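Local coordinates for protein O-ureido-L-serine synthase (Streptomyces lavendulae, PDB 3X43) that joins hydroxyurea to O-acetyl-L-serine, using pyridoxal 5'-phosphate, to make O-ureido-L-serine for biosynthesis of the antibiotic D-cycloserine, at residues E68-N73 / F89-G94. Numbering follows the deposited sequence.
Sequences ECTSGN and FVAVMG. With PLP (pyridoxal-5'-phosphate), chain J.
The backbone N of Glu68 lies obliquely to the Phe89 ring, 4.4 Å from its CE1, while the backbone N of Ala91 sits over one face, offset toward the rim. Leu78, Ala79 and Ala82 of helix 73-85 also pack on this ring. The flat carboxylate of Glu68 turns away from 89-94: it forms a salt bridge with Arg139, and further hydrogen bonds come from Gln142 and the backbone N of Arg141. Parallel pairing of the backbones is evident from two bonds that flank Ala91: Glu68 N donates to Val90 O at 3.2 Å, and Val92 N donates to Glu68 O at 3.0 Å. The latter oxygen also receives a CA-H...O contact from Ala91. Strand 65-68, helix 73-85 and strand 88-91 thus make a beta-alpha-beta crossover in the four-stranded parallel sheet of this PLP enzyme, and the contact lies where the first strand gives way to the loop before the helix. Beyond the pairing, CB of Cys69 lies 4.2 Å from Val92 CG2. Thr70 CG2 meets Met93 CE at 3.5 Å, the two side chains crossing obliquely; the methionine chain bends at its last torsion (chi3 42°), and CE also approaches Thr70 O at 3.7 Å. Gly72 occupies the N-cap, and Asn73 starts the helix that leads back to Phe89. Asn73 ND2 donates to PLP O3 at 2.8 Å with a nearly straight N-H...O angle of 175°, while Asp292 and Arg296 hydrogen-bond to ND2 and OD1 respectively, holding the amide at both polar atoms.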
# COMPACT_ATOMS: atom_id res chain seq x y z
N GLU B 68 -29.79 8.41 14.47
CA GLU B 68 -30.21 7.34 13.57
C GLU B 68 -30.67 6.14 14.37
O GLU B 68 -30.37 6.03 15.56
CB GLU B 68 -29.05 6.94 12.65
CG GLU B 68 -29.44 5.96 11.56
CD GLU B 68 -29.95 6.65 10.31
OE1 GLU B 68 -30.05 5.98 9.26
OE2 GLU B 68 -30.24 7.87 10.37
N CYS B 69 -31.41 5.25 13.72
CA CYS B 69 -31.91 4.05 14.38
C CYS B 69 -30.86 2.95 14.25
O CYS B 69 -30.79 2.27 13.23
CB CYS B 69 -33.22 3.60 13.73
SG CYS B 69 -34.28 2.62 14.83
N THR B 70 -30.06 2.79 15.30
CA THR B 70 -28.99 1.80 15.31
C THR B 70 -29.45 0.36 15.55
O THR B 70 -29.78 -0.03 16.67
CB THR B 70 -27.92 2.14 16.37
OG1 THR B 70 -26.91 1.12 16.36
CG2 THR B 70 -28.54 2.23 17.76
N SER B 71 -29.45 -0.42 14.48
CA SER B 71 -29.82 -1.83 14.56
C SER B 71 -28.58 -2.56 15.08
O SER B 71 -28.68 -3.65 15.65
CB SER B 71 -30.20 -2.35 13.17
OG SER B 71 -29.65 -1.53 12.15
N GLY B 72 -27.42 -1.95 14.87
CA GLY B 72 -26.19 -2.56 15.32
C GLY B 72 -24.92 -1.88 14.82
O GLY B 72 -24.38 -1.00 15.48
N ASN B 73 -24.46 -2.28 13.64
CA ASN B 73 -23.24 -1.72 13.08
C ASN B 73 -23.28 -0.25 12.67
O ASN B 73 -22.35 0.50 12.97
CB ASN B 73 -22.76 -2.58 11.92
CG ASN B 73 -22.08 -3.86 12.39
OD1 ASN B 73 -21.46 -3.87 13.45
ND2 ASN B 73 -22.20 -4.93 11.61
N PHE B 89 -23.47 12.18 18.93
CA PHE B 89 -24.22 11.11 18.31
C PHE B 89 -25.28 10.49 19.20
O PHE B 89 -25.02 10.12 20.34
CB PHE B 89 -23.28 10.01 17.82
CG PHE B 89 -23.98 8.88 17.16
CD1 PHE B 89 -24.73 9.10 16.00
CD2 PHE B 89 -23.98 7.62 17.72
CE1 PHE B 89 -25.46 8.07 15.43
CE2 PHE B 89 -24.71 6.58 17.16
CZ PHE B 89 -25.46 6.81 16.01
N VAL B 90 -26.49 10.38 18.66
CA VAL B 90 -27.61 9.79 19.37
C VAL B 90 -28.24 8.69 18.53
O VAL B 90 -28.63 8.92 17.38
CB VAL B 90 -28.71 10.83 19.69
CG1 VAL B 90 -29.55 10.37 20.87
CG2 VAL B 90 -28.08 12.19 19.98
N ALA B 91 -28.32 7.49 19.09
CA ALA B 91 -28.89 6.35 18.39
C ALA B 91 -30.09 5.79 19.16
O ALA B 91 -30.15 5.88 20.39
CB ALA B 91 -27.84 5.27 18.20
N VAL B 92 -31.03 5.23 18.42
CA VAL B 92 -32.22 4.66 19.04
C VAL B 92 -32.30 3.16 18.79
O VAL B 92 -32.52 2.73 17.66
CB VAL B 92 -33.50 5.33 18.50
CG1 VAL B 92 -34.03 6.33 19.52
CG2 VAL B 92 -33.22 6.01 17.17
N MET B 93 -32.12 2.39 19.86
CA MET B 93 -32.17 0.93 19.76
C MET B 93 -33.18 0.35 20.75
O MET B 93 -33.44 0.93 21.81
CB MET B 93 -30.78 0.33 20.02
CG MET B 93 -29.89 1.16 20.94
SD MET B 93 -28.35 0.31 21.41
CE MET B 93 -27.88 -0.46 19.83
N GLY B 94 -33.72 -0.82 20.41
CA GLY B 94 -34.69 -1.47 21.26
C GLY B 94 -34.27 -1.65 22.71
O GLY B 94 -33.08 -1.69 23.03
N1 PLP J . -24.01 -7.73 7.31
C2 PLP J . -23.82 -6.91 8.43
C2A PLP J . -23.38 -7.49 9.76
C3 PLP J . -24.03 -5.57 8.27
O3 PLP J . -23.81 -4.72 9.29
C4 PLP J . -24.45 -5.09 7.01
C4A PLP J . -24.64 -3.53 6.81
C5 PLP J . -24.64 -5.99 5.92
C6 PLP J . -24.40 -7.27 6.10
C5A PLP J . -25.26 -5.60 4.58
O4P PLP J . -24.52 -4.60 3.87
P PLP J . -25.22 -3.44 3.03
O1P PLP J . -25.99 -2.64 3.99
O2P PLP J . -24.16 -2.65 2.41
O3P PLP J . -26.07 -4.08 2.03